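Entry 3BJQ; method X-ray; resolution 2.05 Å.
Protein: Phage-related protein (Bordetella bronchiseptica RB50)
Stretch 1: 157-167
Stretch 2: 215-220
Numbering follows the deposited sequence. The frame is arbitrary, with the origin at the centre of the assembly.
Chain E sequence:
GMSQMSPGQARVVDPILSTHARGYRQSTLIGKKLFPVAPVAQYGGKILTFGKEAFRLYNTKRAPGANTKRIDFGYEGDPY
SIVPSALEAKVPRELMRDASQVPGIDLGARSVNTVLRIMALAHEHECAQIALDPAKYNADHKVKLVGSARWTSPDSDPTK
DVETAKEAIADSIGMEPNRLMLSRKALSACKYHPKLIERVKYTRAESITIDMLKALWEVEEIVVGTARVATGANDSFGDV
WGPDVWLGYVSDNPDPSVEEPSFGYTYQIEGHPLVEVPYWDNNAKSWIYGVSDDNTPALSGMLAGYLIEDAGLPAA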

# COMPACT_ATOMS: atom_id res chain seq x y z
N ASP E 157 -57.62 -25.42 7.24
CA ASP E 157 -56.51 -25.94 8.04
C ASP E 157 -55.19 -25.69 7.31
O ASP E 157 -54.60 -26.63 6.76
CB ASP E 157 -56.71 -27.43 8.31
CG ASP E 157 -55.83 -27.97 9.45
OD1 ASP E 157 -54.86 -27.31 9.89
OD2 ASP E 157 -56.11 -29.10 9.91
N PRO E 158 -54.73 -24.42 7.30
CA PRO E 158 -53.46 -24.07 6.70
C PRO E 158 -52.30 -25.00 7.09
O PRO E 158 -51.51 -25.38 6.24
CB PRO E 158 -53.19 -22.65 7.24
CG PRO E 158 -54.53 -22.08 7.43
CD PRO E 158 -55.40 -23.23 7.86
N THR E 159 -52.20 -25.35 8.37
CA THR E 159 -51.12 -26.22 8.83
C THR E 159 -51.12 -27.56 8.11
O THR E 159 -50.09 -28.04 7.68
CB THR E 159 -51.20 -26.43 10.33
OG1 THR E 159 -51.04 -25.16 10.99
CG2 THR E 159 -50.14 -27.42 10.81
N LYS E 160 -52.30 -28.15 7.97
CA LYS E 160 -52.47 -29.41 7.28
C LYS E 160 -52.11 -29.29 5.79
O LYS E 160 -51.51 -30.19 5.22
CB LYS E 160 -53.92 -29.89 7.44
CG LYS E 160 -54.32 -31.14 6.66
CD LYS E 160 -53.62 -32.39 7.15
CE LYS E 160 -54.10 -33.63 6.37
NZ LYS E 160 -55.55 -33.94 6.61
N ASP E 161 -52.53 -28.21 5.15
CA ASP E 161 -52.19 -27.99 3.73
C ASP E 161 -50.68 -27.90 3.52
O ASP E 161 -50.13 -28.48 2.59
CB ASP E 161 -52.86 -26.72 3.19
CG ASP E 161 -54.38 -26.77 3.23
OD1 ASP E 161 -54.96 -27.86 3.08
OD2 ASP E 161 -54.99 -25.71 3.43
N VAL E 162 -50.02 -27.17 4.42
CA VAL E 162 -48.59 -26.98 4.38
C VAL E 162 -47.81 -28.26 4.73
O VAL E 162 -46.79 -28.55 4.08
CB VAL E 162 -48.18 -25.80 5.28
CG1 VAL E 162 -46.66 -25.70 5.39
CG2 VAL E 162 -48.76 -24.49 4.70
N GLU E 163 -48.27 -29.03 5.72
CA GLU E 163 -47.61 -30.32 6.02
C GLU E 163 -47.76 -31.31 4.86
O GLU E 163 -46.84 -32.07 4.57
CB GLU E 163 -48.11 -30.97 7.31
CG GLU E 163 -47.78 -30.20 8.62
CD GLU E 163 -46.29 -29.94 8.84
OE1 GLU E 163 -45.44 -30.59 8.18
OE2 GLU E 163 -45.98 -29.07 9.69
N THR E 164 -48.91 -31.29 4.20
CA THR E 164 -49.13 -32.13 3.01
C THR E 164 -48.15 -31.73 1.89
O THR E 164 -47.62 -32.59 1.19
CB THR E 164 -50.58 -32.02 2.51
OG1 THR E 164 -51.45 -32.58 3.50
CG2 THR E 164 -50.80 -32.76 1.19
N ALA E 165 -47.90 -30.44 1.75
CA ALA E 165 -46.94 -29.91 0.75
C ALA E 165 -45.51 -30.34 1.09
O ALA E 165 -44.74 -30.79 0.23
CB ALA E 165 -47.04 -28.39 0.68
N LYS E 166 -45.15 -30.21 2.36
CA LYS E 166 -43.83 -30.58 2.81
C LYS E 166 -43.55 -32.06 2.52
O LYS E 166 -42.50 -32.41 2.01
CB LYS E 166 -43.68 -30.30 4.30
CG LYS E 166 -43.57 -28.81 4.63
CD LYS E 166 -43.69 -28.55 6.11
CE LYS E 166 -42.57 -29.20 6.94
NZ LYS E 166 -42.99 -29.33 8.38
N GLU E 167 -44.51 -32.91 2.86
CA GLU E 167 -44.38 -34.35 2.67
C GLU E 167 -44.25 -34.69 1.19
O GLU E 167 -43.42 -35.52 0.85
CB GLU E 167 -45.58 -35.11 3.27
CG GLU E 167 -45.62 -35.10 4.80
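Stretch 2 (215-220) ALWEVE

Stretch 2 is the end of a helix and the loop that follows it, and it lies along one side of the helix that begins at Pro158 and runs on past Glu167. Residues 215–217 are the last of their helix; Glu218 then leaves helical geometry with a positive phi (54/52), and Val219 adopts an extended conformation (-115/134). The two segments share a general direction but lie obliquely: Trp217 is nearest Thr159, with 7.0 Å between their CA atoms, and Val219 is nearest Lys166 further along the helix, at 8.9 Å between CA atoms. Together the stretches bury 339 Å², to which Trp217 contributes the largest share.

The indole of Trp217 (chi1 -65°, m) reaches back to the first turns of the helix, although its CA-to-CB bond points sideways. Val162, whose CA-to-CB bond points toward stretch 2, places CG2 over one face of the six-membered ring, 3.9 Å from the ring centroid of Trp217 and only 8° off the normal, a CH-pi contact. Pro158 CB adds an apolar contact to Trp217 CZ2 at 3.9 Å. At the ring edge, near its plane, Trp217 NE1 donates to Thr159 OG1 (3.0 Å, N-H...acceptor angle 166°), so the polar group of the buried indole is satisfied by a nearly straight bond.

The second polar anchor is the end of Lys166. The CA-to-CB bond of Lys166 points toward stretch 2; Lys166 CD lies 4.5 Å from Val219 CG1, and Lys166 NZ donates to Trp217 O at 2.9 Å. This carbonyl belongs to the last helical residue of the stretch, so the ammonium group binds the main chain just where the helix gives way to the loop. The same Lys166 NZ donates to Glu163 OE1 at 2.8 Å in a salt bridge one turn back along its own helix, which gives the buried ammonium a carboxylate partner. Glu218 OE1 lies 4.4 Å from Lys166 NZ, opposite in charge but beyond salt-bridge distance.

The other carboxylate oxygen of Glu163 is served by water 1, which donates to Glu163 OE2 at 2.6 Å and, weakly, to Leu216 O at 3.4 Å, thereby bridging the two stretches.

Within stretch 1, Asp157 caps the helix through a weak bond from Lys160 N to Asp157 OD1 (3.3 Å), and the main chain continues in regular i to i+4 bonds from Asp161 N to Asp157 O (3.1 Å) through Glu167 N to Glu163 O (3.0 Å). Thr164 OG1 donates to Lys160 O at 2.9 Å, satisfying its hydroxyl within the helix, out of reach of stretch 2.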

# COMPACT_ATOMS: atom_id res chain seq x y z
N ALA E 215 -41.49 -21.23 12.76
CA ALA E 215 -41.31 -22.19 13.86
C ALA E 215 -42.42 -23.25 13.89
O ALA E 215 -42.17 -24.43 14.14
CB ALA E 215 -41.26 -21.49 15.19
N LEU E 216 -43.65 -22.82 13.66
CA LEU E 216 -44.79 -23.73 13.64
C LEU E 216 -44.71 -24.75 12.49
O LEU E 216 -44.94 -25.95 12.68
CB LEU E 216 -46.09 -22.95 13.50
CG LEU E 216 -47.25 -23.34 14.40
CD1 LEU E 216 -46.85 -23.09 15.87
CD2 LEU E 216 -48.49 -22.52 14.02
N TRP E 217 -44.38 -24.27 11.30
CA TRP E 217 -44.37 -25.10 10.10
C TRP E 217 -42.99 -25.67 9.73
O TRP E 217 -42.86 -26.46 8.81
CB TRP E 217 -44.96 -24.31 8.94
CG TRP E 217 -46.43 -23.97 9.10
CD1 TRP E 217 -47.34 -24.57 9.93
CD2 TRP E 217 -47.17 -23.00 8.34
NE1 TRP E 217 -48.58 -24.01 9.76
CE2 TRP E 217 -48.51 -23.05 8.79
CE3 TRP E 217 -46.83 -22.08 7.35
CZ2 TRP E 217 -49.50 -22.23 8.27
CZ3 TRP E 217 -47.83 -21.26 6.83
CH2 TRP E 217 -49.14 -21.34 7.29
N GLU E 218 -41.96 -25.25 10.47
CA GLU E 218 -40.60 -25.75 10.32
C GLU E 218 -40.09 -25.63 8.90
O GLU E 218 -39.64 -26.61 8.30
CB GLU E 218 -40.49 -27.19 10.82
CG GLU E 218 -40.79 -27.34 12.31
CD GLU E 218 -40.76 -28.79 12.79
OE1 GLU E 218 -40.53 -29.72 11.96
OE2 GLU E 218 -40.97 -29.00 14.01
N VAL E 219 -40.21 -24.41 8.36
CA VAL E 219 -39.64 -24.06 7.09
C VAL E 219 -38.56 -23.02 7.35
O VAL E 219 -38.79 -22.03 8.08
CB VAL E 219 -40.67 -23.50 6.08
CG1 VAL E 219 -41.67 -24.59 5.65
CG2 VAL E 219 -41.39 -22.29 6.66
N GLU E 220 -37.41 -23.22 6.72
CA GLU E 220 -36.27 -22.34 6.85
C GLU E 220 -36.59 -20.86 6.62
O GLU E 220 -36.18 -20.00 7.40
CB GLU E 220 -35.20 -22.76 5.86
CG GLU E 220 -33.87 -22.05 6.01
CD GLU E 220 -32.83 -22.63 5.07
OE1 GLU E 220 -32.12 -23.57 5.50
OE2 GLU E 220 -32.76 -22.18 3.91
O HOH W 1 -43.91 -28.83 11.29